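Local structure of homoserine kinase (3HUL) at residues I42-I46 with H73-T77; K110-V114 with V127-L132; I190-M194 with L205-M210. The protein probably catalyses the ATP-dependent phosphorylation of L-homoserine to O-phospho-L-homoserine, a step of threonine biosynthesis, as a member of the GHMP kinase family. The contacts are given in a common frame with arbitrary orientation. Numbering follows the deposited sequence.

Contact 1 (I42-I46 with H73-T77)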
loop_
_atom_site.group_PDB
_atom_site.type_symbol
_atom_site.label_atom_id
_atom_site.label_comp_id
_atom_site.label_asym_id
_atom_site.label_seq_id
_atom_site.Cartn_x
_atom_site.Cartn_y
_atom_site.Cartn_z
ATOM N N ILE A 42 -28.543 3.212 -33.561
ATOM C CA ILE A 42 -27.220 3.717 -33.217
ATOM C C ILE A 42 -26.536 4.119 -34.498
ATOM O O ILE A 42 -26.331 3.283 -35.377
ATOM C CB ILE A 42 -26.323 2.652 -32.521
ATOM C CG1 ILE A 42 -26.951 2.153 -31.228
ATOM C CG2 ILE A 42 -24.940 3.223 -32.236
ATOM C CD1 ILE A 42 -26.223 0.976 -30.617
ATOM N N GLU A 43 -26.173 5.392 -34.604
ATOM C CA GLU A 43 -25.343 5.844 -35.702
ATOM C C GLU A 43 -23.902 5.540 -35.350
ATOM O O GLU A 43 -23.459 5.831 -34.231
ATOM C CB GLU A 43 -25.513 7.343 -35.943
ATOM C CG GLU A 43 -24.713 7.875 -37.135
ATOM C CD GLU A 43 -24.595 9.393 -37.137
ATOM O OE1 GLU A 43 -23.513 9.900 -37.520
ATOM O OE2 GLU A 43 -25.574 10.078 -36.743
ATOM N N HIS A 44 -23.183 4.944 -36.299
ATOM C CA HIS A 44 -21.764 4.644 -36.147
ATOM C C HIS A 44 -21.140 4.247 -37.465
ATOM O O HIS A 44 -21.844 3.835 -38.386
ATOM C CB HIS A 44 -21.523 3.541 -35.103
ATOM C CG HIS A 44 -21.827 2.149 -35.578
ATOM N ND1 HIS A 44 -21.007 1.457 -36.446
ATOM C CD2 HIS A 44 -22.823 1.293 -35.243
ATOM C CE1 HIS A 44 -21.503 0.249 -36.651
ATOM N NE2 HIS A 44 -22.603 0.124 -35.929
ATOM N N ASN A 45 -19.816 4.354 -37.533
ATOM C CA ASN A 45 -19.043 3.860 -38.670
ATOM C C ASN A 45 -17.934 2.873 -38.240
ATOM O O ASN A 45 -16.812 2.933 -38.742
ATOM C CB ASN A 45 -18.472 5.038 -39.496
ATOM C CG ASN A 45 -17.834 6.135 -38.624
ATOM O OD1 ASN A 45 -18.335 6.475 -37.543
ATOM N ND2 ASN A 45 -16.740 6.709 -39.109
ATOM N N ILE A 46 -18.257 1.964 -37.317
ATOM C CA ILE A 46 -17.257 1.018 -36.773
ATOM C C ILE A 46 -16.924 -0.117 -37.758
ATOM O O ILE A 46 -15.844 -0.721 -37.682
ATOM C CB ILE A 46 -17.668 0.458 -35.370
ATOM C CG1 ILE A 46 -17.701 1.583 -34.331
ATOM C CG2 ILE A 46 -16.713 -0.656 -34.893
ATOM C CD1 ILE A 46 -18.428 1.205 -33.050
ATOM N N HIS A 73 -32.529 7.202 -30.224
ATOM C CA HIS A 73 -31.456 7.247 -31.211
ATOM C C HIS A 73 -30.183 7.582 -30.440
ATOM O O HIS A 73 -30.241 8.302 -29.437
ATOM C CB HIS A 73 -31.713 8.341 -32.262
ATOM C CG HIS A 73 -32.893 8.068 -33.150
ATOM N ND1 HIS A 73 -33.755 9.061 -33.572
ATOM C CD2 HIS A 73 -33.360 6.911 -33.685
ATOM C CE1 HIS A 73 -34.697 8.528 -34.334
ATOM N NE2 HIS A 73 -34.481 7.226 -34.415
ATOM N N LEU A 74 -29.046 7.063 -30.904
ATOM C CA LEU A 74 -27.751 7.216 -30.207
ATOM C C LEU A 74 -26.667 7.390 -31.234
ATOM O O LEU A 74 -26.834 6.974 -32.374
ATOM C CB LEU A 74 -27.421 5.991 -29.337
ATOM C CG LEU A 74 -28.507 5.476 -28.395
ATOM C CD1 LEU A 74 -29.215 4.286 -29.015
ATOM C CD2 LEU A 74 -27.942 5.076 -27.055
ATOM N N VAL A 75 -25.570 8.020 -30.829
ATOM C CA VAL A 75 -24.374 8.155 -31.656
ATOM C C VAL A 75 -23.214 7.518 -30.894
ATOM O O VAL A 75 -23.033 7.784 -29.702
ATOM C CB VAL A 75 -24.039 9.644 -31.957
ATOM C CG1 VAL A 75 -22.940 9.754 -33.020
ATOM C CG2 VAL A 75 -25.302 10.424 -32.376
ATOM N N MET A 76 -22.427 6.703 -31.603
ATOM C CA MET A 76 -21.358 5.881 -31.023
ATOM C C MET A 76 -20.014 6.207 -31.658
ATOM O O MET A 76 -19.868 6.116 -32.875
ATOM C CB MET A 76 -21.650 4.388 -31.235
ATOM C CG MET A 76 -21.309 3.483 -30.042
ATOM S SD MET A 76 -20.490 1.895 -30.369
ATOM C CE MET A 76 -21.739 0.967 -31.223
ATOM N N THR A 77 -19.043 6.593 -30.829
ATOM C CA THR A 77 -17.635 6.676 -31.224
ATOM C C THR A 77 -16.938 5.546 -30.465
ATOM O O THR A 77 -17.201 5.329 -29.279
ATOM C CB THR A 77 -17.014 8.048 -30.831
ATOM O OG1 THR A 77 -17.566 9.074 -31.656
ATOM C CG2 THR A 77 -15.511 8.063 -31.010
#
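Here a beta-alpha-beta unit closes: two parallel strands lie side by side, and the chain between them runs through helix 57-65. Two backbone bonds hold the pair in register, Glu43 N to Leu74 O at 2.8 Å and Met76 N to Glu43 O at 3.0 Å, so Glu43 bonds on both sides of Val75, as expected for parallel strands. Ile42 and Leu74 point to the face covered by helix 57-65, where Ile59 touches Ile42 and Ile58 touches Met76. Ile42, in its m,t rotamer, brings CG1 to 3.8 Å from Leu74 CD1 and CG2 to 3.6 Å from Met76 CB. Glu43 and Val75 share the other, exposed face; the glutamate is extended, with chi1 and chi2 both t, and reaches out over the valine without a polar partner in this pair of segments.

Met76 has the least regular rotamer here. Its chi1 and chi2, -140° and -137°, both fall between wells, and the bent chain brings Met76 CE obliquely up to the imidazole of His44, 4.2 Å from His44 CD2. The histidine, with chi1 p, turns its ring forward along the chain: NE2 hydrogen-bonds to the carbonyl of Ile50, the ring stacks on His52, and His44 ND1 accepts a hydrogen bond from Ile46 N at 2.9 Å, bridging the bend between them. That bend takes Ile46 to within about 4 Å, side chain to side chain, of Pro82 in the predicted ATP site. Its own m,t rotamer sets Ile46 CD1 3.5 Å from Met76 SD.

Contact 2 (K110-V114 with V127-L132)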
loop_
_atom_site.group_PDB
_atom_site.type_symbol
_atom_site.label_atom_id
_atom_site.label_comp_id
_atom_site.label_asym_id
_atom_site.label_seq_id
_atom_site.Cartn_x
_atom_site.Cartn_y
_atom_site.Cartn_z
ATOM N N LYS A 110 -21.754 0.777 -8.269
ATOM C CA LYS A 110 -20.613 0.244 -9.013
ATOM C C LYS A 110 -20.487 -1.267 -8.785
ATOM O O LYS A 110 -20.311 -2.032 -9.718
ATOM C CB LYS A 110 -19.330 0.976 -8.606
ATOM C CG LYS A 110 -19.090 2.274 -9.373
ATOM C CD LYS A 110 -18.233 3.307 -8.592
ATOM C CE LYS A 110 -17.089 2.666 -7.769
ATOM N NZ LYS A 110 -17.515 2.136 -6.418
ATOM N N GLU A 111 -20.633 -1.678 -7.529
ATOM C CA GLU A 111 -20.586 -3.086 -7.162
ATOM C C GLU A 111 -21.599 -3.912 -7.970
ATOM O O GLU A 111 -21.260 -4.986 -8.499
ATOM C CB GLU A 111 -20.850 -3.247 -5.661
ATOM C CG GLU A 111 -19.814 -2.575 -4.729
ATOM C CD GLU A 111 -20.017 -1.051 -4.488
ATOM O OE1 GLU A 111 -21.048 -0.475 -4.880
ATOM O OE2 GLU A 111 -19.120 -0.422 -3.879
ATOM N N GLU A 112 -22.835 -3.413 -8.066
ATOM C CA GLU A 112 -23.923 -4.148 -8.760
ATOM C C GLU A 112 -23.659 -4.183 -10.253
ATOM O O GLU A 112 -23.868 -5.196 -10.891
ATOM C CB GLU A 112 -25.311 -3.529 -8.481
ATOM C CG GLU A 112 -25.882 -3.846 -7.082
ATOM C CD GLU A 112 -27.194 -3.081 -6.800
ATOM O OE1 GLU A 112 -28.280 -3.649 -7.093
ATOM O OE2 GLU A 112 -27.139 -1.916 -6.326
ATOM N N LYS A 113 -23.173 -3.071 -10.791
ATOM C CA LYS A 113 -22.821 -2.994 -12.204
ATOM C C LYS A 113 -21.759 -4.019 -12.596
ATOM O O LYS A 113 -21.832 -4.594 -13.690
ATOM C CB LYS A 113 -22.341 -1.601 -12.570
ATOM C CG LYS A 113 -23.413 -0.525 -12.516
ATOM C CD LYS A 113 -22.794 0.855 -12.801
ATOM C CE LYS A 113 -23.733 1.969 -12.347
ATOM N NZ LYS A 113 -23.131 3.309 -12.617
ATOM N N VAL A 114 -20.767 -4.208 -11.715
ATOM C CA VAL A 114 -19.710 -5.186 -11.940
ATOM C C VAL A 114 -20.344 -6.551 -11.868
ATOM O O VAL A 114 -20.147 -7.366 -12.782
ATOM C CB VAL A 114 -18.497 -5.090 -10.929
ATOM C CG1 VAL A 114 -17.563 -6.283 -11.090
ATOM C CG2 VAL A 114 -17.714 -3.796 -11.132
ATOM N N VAL A 127 -14.644 -6.530 -17.342
ATOM C CA VAL A 127 -15.737 -5.667 -16.880
ATOM C C VAL A 127 -15.500 -4.915 -15.565
ATOM O O VAL A 127 -15.942 -3.780 -15.414
ATOM C CB VAL A 127 -17.139 -6.396 -16.860
ATOM C CG1 VAL A 127 -17.569 -6.802 -18.286
ATOM C CG2 VAL A 127 -17.173 -7.587 -15.896
ATOM N N ALA A 128 -14.806 -5.524 -14.611
ATOM C CA ALA A 128 -14.563 -4.830 -13.356
ATOM C C ALA A 128 -13.665 -3.583 -13.594
ATOM O O ALA A 128 -14.043 -2.482 -13.210
ATOM C CB ALA A 128 -13.965 -5.790 -12.293
ATOM N N PRO A 129 -12.505 -3.744 -14.268
ATOM C CA PRO A 129 -11.741 -2.517 -14.576
ATOM C C PRO A 129 -12.481 -1.543 -15.531
ATOM O O PRO A 129 -12.260 -0.335 -15.443
ATOM C CB PRO A 129 -10.420 -3.036 -15.189
ATOM C CG PRO A 129 -10.612 -4.461 -15.459
ATOM C CD PRO A 129 -11.793 -4.973 -14.676
ATOM N N ALA A 130 -13.365 -2.041 -16.408
ATOM C CA ALA A 130 -14.160 -1.135 -17.247
ATOM C C ALA A 130 -15.071 -0.259 -16.386
ATOM O O ALA A 130 -15.242 0.923 -16.657
ATOM C CB ALA A 130 -14.978 -1.911 -18.311
ATOM N N VAL A 131 -15.626 -0.830 -15.327
ATOM C CA VAL A 131 -16.430 -0.048 -14.389
ATOM C C VAL A 131 -15.585 0.745 -13.384
ATOM O O VAL A 131 -15.889 1.878 -13.094
ATOM C CB VAL A 131 -17.399 -0.952 -13.612
ATOM C CG1 VAL A 131 -18.213 -0.126 -12.570
ATOM C CG2 VAL A 131 -18.328 -1.660 -14.570
ATOM N N LEU A 132 -14.518 0.155 -12.854
ATOM C CA LEU A 132 -13.864 0.702 -11.647
ATOM C C LEU A 132 -12.646 1.526 -11.982
ATOM O O LEU A 132 -12.237 2.393 -11.213
ATOM C CB LEU A 132 -13.482 -0.429 -10.726
ATOM C CG LEU A 132 -14.713 -1.264 -10.349
ATOM C CD1 LEU A 132 -14.251 -2.411 -9.519
ATOM C CD2 LEU A 132 -15.772 -0.393 -9.603
#
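Helix 110-114 and helix 127-132 run nearly antiparallel, their short axes 9.5 Å apart at closest approach and 151° between N-to-C directions. The backbones come nearest where Val114 meets Ala128, with 5.4 Å between Val114 CA and Ala128 CA; the small alanine permits that closeness. Each helix is held by its own i to i+4 bonds, such as Val114 N to Lys110 O at 3.0 Å and Leu132 N to Ala128 O at 2.7 Å, and what joins the two is apolar contact.

Val114 is the centre of it. With chi1 t it presents both methyls to the second helix: CG1 lies 3.8 Å from Ala128 CB, while CG2 lies 3.8 Å from Val131 CB and 4.0 Å from Leu132 CG. These are positions i, i+3 and i+4 of one helical face. The pair forms a helical hairpin of the GHMP kinase N-terminal domain, packed against helix 88-103, whose start belongs to the predicted ATP-binding loop. Val127 lies within about 4 Å of Ser90 there, side chain to side chain, and Ala130 rests on Val94 of the same helix. Tyr147 of strand 144-150 also touches both Val114 and Leu132.

The lysines serve by their aliphatic parts. Lys110 lies along the exposed side of the contact, its CE 3.8 Å from Leu132 CD2 and its CG 4.1 Å from Val131 CG1. Lys113 starts toward the other helix, CB at 4.4 Å from Val131 CG1, then swings off so that its NZ makes a salt bridge with Glu98.

Contact 3 (I190-M194 with L205-M210)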
loop_
_atom_site.group_PDB
_atom_site.type_symbol
_atom_site.label_atom_id
_atom_site.label_comp_id
_atom_site.label_asym_id
_atom_site.label_seq_id
_atom_site.Cartn_x
_atom_site.Cartn_y
_atom_site.Cartn_z
ATOM N N ILE A 190 2.457 -18.002 -9.186
ATOM C CA ILE A 190 3.043 -17.005 -10.099
ATOM C C ILE A 190 2.215 -15.713 -10.207
ATOM O O ILE A 190 2.765 -14.603 -10.278
ATOM C CB ILE A 190 3.279 -17.640 -11.505
ATOM C CG1 ILE A 190 4.263 -18.821 -11.400
ATOM C CG2 ILE A 190 3.740 -16.584 -12.545
ATOM C CD1 ILE A 190 5.621 -18.492 -10.742
ATOM N N ALA A 191 0.887 -15.855 -10.259
ATOM C CA ALA A 191 0.021 -14.687 -10.248
ATOM C C ALA A 191 0.137 -13.972 -8.878
ATOM O O ALA A 191 0.212 -12.754 -8.818
ATOM C CB ALA A 191 -1.412 -15.100 -10.542
ATOM N N ASN A 192 0.156 -14.743 -7.795
ATOM C CA ASN A 192 0.350 -14.196 -6.434
ATOM C C ASN A 192 1.606 -13.328 -6.374
ATOM O O ASN A 192 1.561 -12.200 -5.902
ATOM C CB ASN A 192 0.509 -15.303 -5.402
ATOM C CG ASN A 192 -0.713 -16.157 -5.244
ATOM O OD1 ASN A 192 -1.791 -15.847 -5.759
ATOM N ND2 ASN A 192 -0.567 -17.241 -4.473
ATOM N N VAL A 193 2.720 -13.863 -6.864
ATOM C CA VAL A 193 3.983 -13.135 -6.884
ATOM C C VAL A 193 3.902 -11.873 -7.762
ATOM O O VAL A 193 4.355 -10.795 -7.361
ATOM C CB VAL A 193 5.170 -14.060 -7.297
ATOM C CG1 VAL A 193 6.456 -13.234 -7.498
ATOM C CG2 VAL A 193 5.405 -15.103 -6.218
ATOM N N MET A 194 3.278 -11.998 -8.934
ATOM C CA MET A 194 3.081 -10.869 -9.851
ATOM C C MET A 194 2.356 -9.759 -9.109
ATOM O O MET A 194 2.811 -8.614 -9.116
ATOM C CB MET A 194 2.268 -11.286 -11.074
ATOM C CG MET A 194 1.954 -10.147 -12.073
ATOM S SD MET A 194 0.871 -10.607 -13.473
ATOM C CE MET A 194 -0.742 -10.645 -12.700
ATOM N N LEU A 205 10.297 -7.615 -11.887
ATOM C CA LEU A 205 9.860 -8.941 -11.433
ATOM C C LEU A 205 8.432 -9.216 -11.915
ATOM O O LEU A 205 8.172 -10.276 -12.450
ATOM C CB LEU A 205 9.981 -9.084 -9.909
ATOM C CG LEU A 205 9.371 -10.309 -9.183
ATOM C CD1 LEU A 205 9.918 -11.661 -9.740
ATOM C CD2 LEU A 205 9.680 -10.170 -7.682
ATOM N N ALA A 206 7.524 -8.253 -11.759
ATOM C CA ALA A 206 6.145 -8.444 -12.218
ATOM C C ALA A 206 6.100 -8.861 -13.686
ATOM O O ALA A 206 5.315 -9.737 -14.073
ATOM C CB ALA A 206 5.350 -7.182 -12.049
ATOM N N GLY A 207 6.913 -8.191 -14.505
ATOM C CA GLY A 207 6.873 -8.396 -15.953
ATOM C C GLY A 207 7.317 -9.793 -16.303
ATOM O O GLY A 207 6.770 -10.421 -17.206
ATOM N N GLU A 208 8.314 -10.262 -15.567
ATOM C CA GLU A 208 8.799 -11.632 -15.631
ATOM C C GLU A 208 7.711 -12.674 -15.309
ATOM O O GLU A 208 7.604 -13.711 -15.991
ATOM C CB GLU A 208 9.967 -11.760 -14.659
ATOM C CG GLU A 208 10.803 -13.031 -14.784
ATOM C CD GLU A 208 12.182 -12.873 -14.131
ATOM O OE1 GLU A 208 12.457 -11.789 -13.534
ATOM O OE2 GLU A 208 12.993 -13.832 -14.218
ATOM N N MET A 209 6.912 -12.421 -14.272
ATOM C CA MET A 209 5.806 -13.331 -13.937
ATOM C C MET A 209 4.705 -13.226 -15.003
ATOM O O MET A 209 4.130 -14.207 -15.420
ATOM C CB MET A 209 5.233 -13.028 -12.527
ATOM C CG MET A 209 6.258 -13.172 -11.347
ATOM S SD MET A 209 6.939 -14.842 -11.084
ATOM C CE MET A 209 8.456 -14.779 -11.999
ATOM N N MET A 210 4.433 -12.008 -15.435
ATOM C CA MET A 210 3.377 -11.734 -16.368
ATOM C C MET A 210 3.570 -12.495 -17.708
ATOM O O MET A 210 2.587 -12.847 -18.353
ATOM C CB MET A 210 3.302 -10.226 -16.579
ATOM C CG MET A 210 2.096 -9.721 -17.320
ATOM S SD MET A 210 2.215 -7.926 -17.665
ATOM C CE MET A 210 2.856 -7.307 -16.144
#
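Leu205 opens the second segment just inside its helix, where its backbone N is hydrogen-bonded to Asp202 OD1. Its side chain, t at chi1 and p at chi2, extends toward the first helix just far enough for CD1 to come 4.4 Å from Val193 CG1, a loose touch. At Ala206 the backbones are closest: 4.6 Å separates Ala206 CA from Met194 CA, and Met194 CG sits 3.9 Å from Ala206 O. The alanine, with only a methyl, allows this close approach.

Helix 190-194 and helix 205-210 make an antiparallel helical hairpin, axes 8.7 Å apart and 155° between directions. In the C-terminal domain, whose four-stranded antiparallel sheet has the 2-3-1-4 order of a ferredoxin-like fold, this hairpin lies in the connection that follows strand 156-161. It also borders the second subunit: Asn192 of helix 190-194 bonds to Ser20 of that subunit, and Val193 and Ile190 pack on its Gly138 and Ala139.

Three residues beyond Ala206, Met209 comes back to the interface. Pointing toward the other segment, it fits between three residues there: its CB lies 3.7 Å from Met194 CB and 3.9 Å from Ile190 CG2, and its CG, placed by chi1 m, lies 3.9 Å from Val193 CG1. Met210 follows at the edge, its CB 4.0 Å from the sulphur SD of Met194, whose side chain is extended through chi1 and chi2; beyond it, Leu14 packs on Met210.

How the contacts relate
From the N terminus the three contacts come in series, none nested in or crossing another. Contact 1 closes a span of strand, helix 57-65 and strand at the edge of the large mixed sheet. The chain then passes through the predicted ATP-binding loop and helix 88-103 before contact 2 closes the short turn between helices 110-121 and 127-132, joining them inside the N-terminal domain. Once the chain has crossed to the C-terminal domain, contact 3 closes the hairpin of helices 181-198 and 203-210 beside the second subunit. Contacts 1 and 3 lie on opposite sides of the chain's centre, centres about 40 Å apart; contact 2 is about 23 and 24 Å, centre to centre, from them.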